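Local coordinates for protein endo-beta-mannanase (Opitutaceae bacterium TAV5, PDB 7BOB) that probably releases mannose units from the chain ends of beta-1,4-mannans as a homotrimeric family 5 glycoside hydrolase, at residues A[60-63]-A[64-67]; A[165-168]-A[169-172]; A[257-260]-A[261-264]. All coordinates share one frame; numbering follows the deposited sequence.

Contact 1 of 3, residues A[60-63]-A[64-67]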
loop_
_atom_site.group_PDB
_atom_site.type_symbol
_atom_site.label_atom_id
_atom_site.label_comp_id
_atom_site.label_asym_id
_atom_site.label_seq_id
_atom_site.Cartn_x
_atom_site.Cartn_y
_atom_site.Cartn_z
ATOM N N PHE A 60 9.524 -34.390 -7.509
ATOM C CA PHE A 60 9.008 -33.291 -8.307
ATOM C C PHE A 60 9.412 -33.444 -9.762
ATOM O O PHE A 60 10.603 -33.534 -10.084
ATOM C CB PHE A 60 9.494 -31.975 -7.707
ATOM C CG PHE A 60 9.278 -31.923 -6.243
ATOM C CD1 PHE A 60 8.017 -31.668 -5.734
ATOM C CD2 PHE A 60 10.303 -32.247 -5.365
ATOM C CE1 PHE A 60 7.791 -31.656 -4.350
ATOM C CE2 PHE A 60 10.090 -32.248 -4.006
ATOM C CZ PHE A 60 8.829 -31.959 -3.496
ATOM N N VAL A 61 8.409 -33.484 -10.633
ATOM C CA VAL A 61 8.622 -33.536 -12.074
ATOM C C VAL A 61 8.806 -32.093 -12.529
ATOM O O VAL A 61 7.830 -31.365 -12.736
ATOM C CB VAL A 61 7.445 -34.244 -12.770
ATOM C CG1 VAL A 61 7.678 -34.377 -14.264
ATOM C CG2 VAL A 61 7.230 -35.633 -12.147
ATOM N N ARG A 62 10.055 -31.640 -12.612
ATOM C CA ARG A 62 10.316 -30.237 -12.919
ATOM C C ARG A 62 10.013 -29.982 -14.396
ATOM O O ARG A 62 10.719 -30.486 -15.284
ATOM C CB ARG A 62 11.750 -29.860 -12.559
ATOM C CG ARG A 62 11.925 -28.363 -12.389
ATOM C CD ARG A 62 13.321 -27.989 -11.895
ATOM N NE ARG A 62 14.362 -28.369 -12.848
ATOM C CZ ARG A 62 15.590 -27.863 -12.838
ATOM N NH1 ARG A 62 15.926 -26.951 -11.934
ATOM N NH2 ARG A 62 16.475 -28.247 -13.739
ATOM N N TRP A 63 8.951 -29.206 -14.642
ATOM C CA TRP A 63 8.393 -28.979 -15.976
ATOM C C TRP A 63 9.414 -28.546 -17.025
ATOM O O TRP A 63 9.408 -29.128 -18.119
ATOM C CB TRP A 63 7.261 -27.948 -15.882
ATOM C CG TRP A 63 6.355 -27.898 -17.068
ATOM C CD1 TRP A 63 6.441 -28.649 -18.205
ATOM C CD2 TRP A 63 5.205 -27.053 -17.230
ATOM N NE1 TRP A 63 5.422 -28.318 -19.068
ATOM C CE2 TRP A 63 4.651 -27.339 -18.493
ATOM C CE3 TRP A 63 4.600 -26.074 -16.433
ATOM C CZ2 TRP A 63 3.512 -26.698 -18.973
ATOM C CZ3 TRP A 63 3.473 -25.432 -16.915
ATOM C CH2 TRP A 63 2.941 -25.752 -18.179
ATOM N N PRO A 64 10.277 -27.543 -16.794
ATOM C CA PRO A 64 11.270 -27.203 -17.833
ATOM C C PRO A 64 12.106 -28.391 -18.256
ATOM O O PRO A 64 12.432 -28.519 -19.446
ATOM C CB PRO A 64 12.135 -26.130 -17.167
ATOM C CG PRO A 64 11.843 -26.265 -15.662
ATOM C CD PRO A 64 10.406 -26.663 -15.615
ATOM N N ASP A 65 12.459 -29.274 -17.314
ATOM C CA ASP A 65 13.269 -30.432 -17.672
ATOM C C ASP A 65 12.540 -31.308 -18.677
ATOM O O ASP A 65 13.155 -31.855 -19.601
ATOM C CB ASP A 65 13.610 -31.248 -16.418
ATOM C CG ASP A 65 14.553 -30.525 -15.468
ATOM O OD1 ASP A 65 15.518 -29.878 -15.918
ATOM O OD2 ASP A 65 14.343 -30.637 -14.247
ATOM N N PHE A 66 11.224 -31.441 -18.521
ATOM C CA PHE A 66 10.468 -32.443 -19.263
ATOM C C PHE A 66 9.844 -31.899 -20.546
ATOM O O PHE A 66 9.532 -32.687 -21.446
ATOM C CB PHE A 66 9.368 -33.047 -18.376
ATOM C CG PHE A 66 9.865 -34.081 -17.386
ATOM C CD1 PHE A 66 10.485 -33.690 -16.200
ATOM C CD2 PHE A 66 9.712 -35.455 -17.643
ATOM C CE1 PHE A 66 10.947 -34.643 -15.274
ATOM C CE2 PHE A 66 10.174 -36.412 -16.724
ATOM C CZ PHE A 66 10.796 -36.011 -15.543
ATOM N N GLU A 67 9.650 -30.587 -20.662
ATOM C CA GLU A 67 9.140 -29.972 -21.889
ATOM C C GLU A 67 9.987 -28.757 -22.238
ATOM O O GLU A 67 9.534 -27.613 -22.117
ATOM C CB GLU A 67 7.668 -29.585 -21.748
ATOM C CG GLU A 67 6.985 -29.412 -23.090
ATOM C CD GLU A 67 5.546 -28.990 -22.969
ATOM O OE1 GLU A 67 4.969 -29.129 -21.874
ATOM O OE2 GLU A 67 4.991 -28.507 -23.974
#
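Arg62 and Trp63, where strand 56-62 of the family 5 (beta/alpha)8 barrel passes into the short helix 63-66, each send a side chain forward to an acid three or four residues on. Arg62 takes Asp65 side-on in a salt bridge: NE reaches OD2 at 2.7 Å and NH2 reaches OD1 at 2.9 Å. The fit is twisted, with guanidinium and carboxylate planes 38° apart; OD1 is met on its syn side, whereas NE approaches OD2 from above the carboxylate plane. A bend at chi3 (63°) in the otherwise extended arginine turns this edge to the acid. Glu32 engages NH1 and Gln35 binds Asp65 OD1, so both buried charges have a second partner. Pro64 fits in the first turn, where no N-H is required of it, and its CG lies 3.9 Å from Arg62 CG. On Trp63 the indole runs alongside Glu67, and NE1 donates in its ring plane to the anti side of OE1, tilted out of the carboxylate plane, at 3.0 Å and 168°. Glu67 is held more strongly through OE2, by a salt bridge to Arg129, while Tyr133 stacks on the indole. Trp63 O accepts from both Phe66 N and Glu67 N, closing the turn. Before the turn, Val61 CG1 makes a CH-pi contact over the Phe66 face, 3.5 Å from the centroid, and Arg62 O sits at the same ring's edge, 3.3 Å from CD1.

Contact 2 of 3, residues A[165-168]-A[169-172]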
loop_
_atom_site.group_PDB
_atom_site.type_symbol
_atom_site.label_atom_id
_atom_site.label_comp_id
_atom_site.label_asym_id
_atom_site.label_seq_id
_atom_site.Cartn_x
_atom_site.Cartn_y
_atom_site.Cartn_z
ATOM N N ALA A 165 -2.388 -12.276 -9.650
ATOM C CA ALA A 165 -2.793 -11.695 -10.918
ATOM C C ALA A 165 -3.965 -12.420 -11.563
ATOM O O ALA A 165 -4.623 -11.852 -12.437
ATOM C CB ALA A 165 -1.599 -11.675 -11.873
ATOM N N ALA A 166 -4.244 -13.653 -11.171
ATOM C CA ALA A 166 -5.389 -14.371 -11.703
ATOM C C ALA A 166 -6.541 -14.279 -10.719
ATOM O O ALA A 166 -6.330 -14.321 -9.506
ATOM C CB ALA A 166 -5.049 -15.832 -11.956
ATOM N N THR A 167 -7.758 -14.167 -11.242
ATOM C CA THR A 167 -8.916 -14.163 -10.366
ATOM C C THR A 167 -9.105 -15.542 -9.731
ATOM O O THR A 167 -8.666 -16.557 -10.285
ATOM C CB THR A 167 -10.174 -13.792 -11.137
ATOM O OG1 THR A 167 -10.441 -14.825 -12.097
ATOM C CG2 THR A 167 -10.015 -12.412 -11.847
ATOM N N PRO A 168 -9.742 -15.600 -8.553
ATOM C CA PRO A 168 -10.160 -16.900 -8.008
ATOM C C PRO A 168 -10.929 -17.757 -9.009
ATOM O O PRO A 168 -10.718 -18.973 -9.064
ATOM C CB PRO A 168 -11.032 -16.507 -6.805
ATOM C CG PRO A 168 -10.514 -15.162 -6.372
ATOM C CD PRO A 168 -10.085 -14.473 -7.661
ATOM N N ALA A 169 -11.830 -17.158 -9.793
ATOM C CA ALA A 169 -12.543 -17.919 -10.814
ATOM C C ALA A 169 -11.573 -18.581 -11.792
ATOM O O ALA A 169 -11.788 -19.730 -12.213
ATOM C CB ALA A 169 -13.520 -17.005 -11.564
ATOM N N GLN A 170 -10.493 -17.874 -12.156
ATOM C CA GLN A 170 -9.528 -18.424 -13.103
ATOM C C GLN A 170 -8.683 -19.535 -12.478
ATOM O O GLN A 170 -8.318 -20.501 -13.165
ATOM C CB GLN A 170 -8.628 -17.309 -13.643
ATOM C CG GLN A 170 -9.254 -16.482 -14.760
ATOM C CD GLN A 170 -8.510 -15.192 -14.990
ATOM O OE1 GLN A 170 -7.916 -14.631 -14.068
ATOM N NE2 GLN A 170 -8.558 -14.694 -16.216
ATOM N N VAL A 171 -8.320 -19.392 -11.198
ATOM C CA VAL A 171 -7.611 -20.465 -10.505
ATOM C C VAL A 171 -8.503 -21.687 -10.378
ATOM O O VAL A 171 -8.058 -22.824 -10.585
ATOM C CB VAL A 171 -7.122 -19.995 -9.121
ATOM C CG1 VAL A 171 -6.654 -21.197 -8.268
ATOM C CG2 VAL A 171 -6.028 -18.931 -9.258
ATOM N N HIS A 172 -9.774 -21.475 -10.023
ATOM C CA HIS A 172 -10.727 -22.576 -9.947
ATOM C C HIS A 172 -10.812 -23.312 -11.277
ATOM O O HIS A 172 -10.811 -24.553 -11.309
ATOM C CB HIS A 172 -12.095 -22.036 -9.526
ATOM C CG HIS A 172 -13.168 -23.074 -9.403
ATOM N ND1 HIS A 172 -13.724 -23.429 -8.192
ATOM C CD2 HIS A 172 -13.824 -23.795 -10.343
ATOM C CE1 HIS A 172 -14.662 -24.338 -8.387
ATOM N NE2 HIS A 172 -14.742 -24.578 -9.685
#
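Thr167 and Gln170 form a capping box at the start of helix 168-183, each residue's side chain accepting from the other's backbone N-H. Thr167 is the N-cap: with chi1 at 65°, OG1 is held between its own backbone N and carbonyl carbon, turned to the first helical turn, where it accepts from Gln170 N at 3.1 Å. The reciprocal half follows the glutamine outward. Its CB lies 3.4 Å from Thr167 O. The first torsion (chi1 -80°) sets CG beside the backbone N, and CG therefore passes Thr167 OG1 at 3.4 Å. CD stays close to the same hydroxyl at 3.5 Å, the chain being extended beyond CG. At the tip, Gln170 OE1 accepts from Thr167 N at 2.9 Å, with an N-H...O angle of 158° and the donor in the carbonyl plane of the amide. The same oxygen also takes a weak bond from Thr167 OG1 at 3.2 Å. With an alanine here the amide is gone, and Thr167 N is likely to lose its acceptor, while the hydroxyl would have less to fix its rotation. Ordinary helical bonding begins at once, with Val171 N giving to Thr167 O at 3.0 Å and His172 N to Pro168 O. Ala166 and Val171 occupy the two positions of a hydrophobic staple just outside the box, though the methyls meet only loosely. In the barrel, this helix comes after strand 151-154 and the short helix 162-165, and leads on to strand 191-192. Its first turn is flanked by loops: Ser122, just ahead of helix 124-141, touches Gln170, while Trp206 and Arg207, after helix 198-201, touch Val171 and Pro168.

Contact 3 of 3, residues A[257-260]-A[261-264]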
loop_
_atom_site.group_PDB
_atom_site.type_symbol
_atom_site.label_atom_id
_atom_site.label_comp_id
_atom_site.label_asym_id
_atom_site.label_seq_id
_atom_site.Cartn_x
_atom_site.Cartn_y
_atom_site.Cartn_z
ATOM N N ASP A 257 8.283 -22.795 21.756
ATOM C CA ASP A 257 7.102 -21.987 22.064
ATOM C C ASP A 257 5.826 -22.787 21.836
ATOM O O ASP A 257 5.609 -23.284 20.727
ATOM C CB ASP A 257 7.092 -20.722 21.198
ATOM C CG ASP A 257 5.902 -19.800 21.492
ATOM O OD1 ASP A 257 5.125 -20.050 22.447
ATOM O OD2 ASP A 257 5.735 -18.821 20.746
ATOM N N PRO A 258 4.963 -22.926 22.840
ATOM C CA PRO A 258 3.632 -23.524 22.602
ATOM C C PRO A 258 2.799 -22.836 21.502
ATOM O O PRO A 258 2.009 -23.517 20.830
ATOM C CB PRO A 258 2.943 -23.393 23.970
ATOM C CG PRO A 258 4.066 -23.285 24.963
ATOM C CD PRO A 258 5.219 -22.637 24.266
ATOM N N LEU A 259 2.896 -21.507 21.333
ATOM C CA LEU A 259 2.217 -20.857 20.200
ATOM C C LEU A 259 2.711 -21.423 18.871
ATOM O O LEU A 259 1.921 -21.916 18.060
ATOM C CB LEU A 259 2.410 -19.330 20.230
ATOM C CG LEU A 259 1.681 -18.452 19.169
ATOM C CD1 LEU A 259 2.394 -18.425 17.796
ATOM C CD2 LEU A 259 0.231 -18.866 18.951
ATOM N N THR A 260 4.022 -21.350 18.630
ATOM C CA THR A 260 4.592 -21.916 17.414
ATOM C C THR A 260 4.154 -23.371 17.227
ATOM O O THR A 260 3.708 -23.759 16.139
ATOM C CB THR A 260 6.120 -21.836 17.445
ATOM O OG1 THR A 260 6.546 -20.476 17.577
ATOM C CG2 THR A 260 6.725 -22.438 16.165
ATOM N N ARG A 261 4.249 -24.180 18.296
ATOM C CA ARG A 261 3.846 -25.589 18.209
ATOM C C ARG A 261 2.368 -25.750 17.894
ATOM O O ARG A 261 1.978 -26.769 17.327
ATOM C CB ARG A 261 4.142 -26.349 19.509
ATOM C CG ARG A 261 5.616 -26.455 19.850
ATOM C CD ARG A 261 5.798 -26.886 21.293
ATOM N NE ARG A 261 7.198 -27.145 21.618
ATOM C CZ ARG A 261 7.608 -27.915 22.624
ATOM N NH1 ARG A 261 6.719 -28.505 23.425
ATOM N NH2 ARG A 261 8.911 -28.084 22.833
ATOM N N SER A 262 1.531 -24.774 18.225
ATOM C CA SER A 262 0.128 -24.977 17.900
ATOM C C SER A 262 -0.218 -24.633 16.446
ATOM O O SER A 262 -1.348 -24.896 16.019
ATOM C CB SER A 262 -0.740 -24.152 18.843
ATOM O OG SER A 262 -0.625 -22.762 18.532
ATOM N N LEU A 263 0.706 -24.059 15.675
ATOM C CA LEU A 263 0.344 -23.550 14.350
ATOM C C LEU A 263 -0.035 -24.679 13.395
ATOM O O LEU A 263 -1.132 -24.691 12.819
ATOM C CB LEU A 263 1.506 -22.744 13.771
ATOM C CG LEU A 263 1.813 -21.438 14.489
ATOM C CD1 LEU A 263 3.220 -20.974 14.084
ATOM C CD2 LEU A 263 0.754 -20.404 14.123
ATOM N N LEU A 264 0.868 -25.634 13.203
ATOM C CA LEU A 264 0.598 -26.695 12.231
ATOM C C LEU A 264 -0.644 -27.511 12.603
ATOM O O LEU A 264 -1.524 -27.679 11.737
ATOM C CB LEU A 264 1.870 -27.533 12.069
ATOM C CG LEU A 264 2.032 -28.479 10.881
ATOM C CD1 LEU A 264 1.655 -27.781 9.603
ATOM C CD2 LEU A 264 3.476 -29.005 10.813
HETATM O O HOH W 1 3.817 -25.574 14.009
#
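Leu259 O takes two bonds from Ser262 in the first turns of helix 258-272, which joins strands 237-241 and 277-282 in a beta-alpha-beta unit of the barrel. The hydroxyl OG donates at 2.7 Å, in the carbonyl plane and on a lone pair, while Ser262 N, at 2.9 Å, comes from well above that plane. A chi1 of 71° holds OG between the serine's N and carbonyl carbon, folded back over the preceding turn. Asp257 is the N-cap: its OD1 accepts from Leu259 N at 2.9 Å, met from above the carboxylate plane, while OD2 makes a salt bridge with Arg569 of helix 569-583. Arg261 N gives to Asp257 O nearly straight, at 168°, and the arginine's CG packs 3.3 Å from that oxygen; its NE goes on to Leu255 O. Helix 406-422 covers one flank, with His418 against Leu259 and Ser262. At the next carbonyl the helix is slightly opened: Thr260 O accepts from Leu263 N at 3.1 Å, three residues ahead, yet stands 4.5 Å from Leu264 N. A water bridges that wider gap, donating to Thr260 O at 2.8 Å and accepting from Leu264 N at 3.1 Å.

Contacts 1, 2 and 3 all lie at the start of a helix: directly after strand 56-62 in contact 1, after the short helix 162-165 in contact 2, and after a long loop from strand 237-241 in contact 3. They do not touch. Contacts 1 and 2 have centres about 24 Å apart; contact 3 is about 35 Å from contact 1 and 32 Å from contact 2, centre to centre. In family 5 enzymes the active site lies at the C-terminal strand ends, so contact 1 is probably on that side of the barrel, and contacts 2 and 3, opening helices that follow barrel strands, probably are as well. Contact 3 also borders the C-terminal part through helix 406-422 and Arg569.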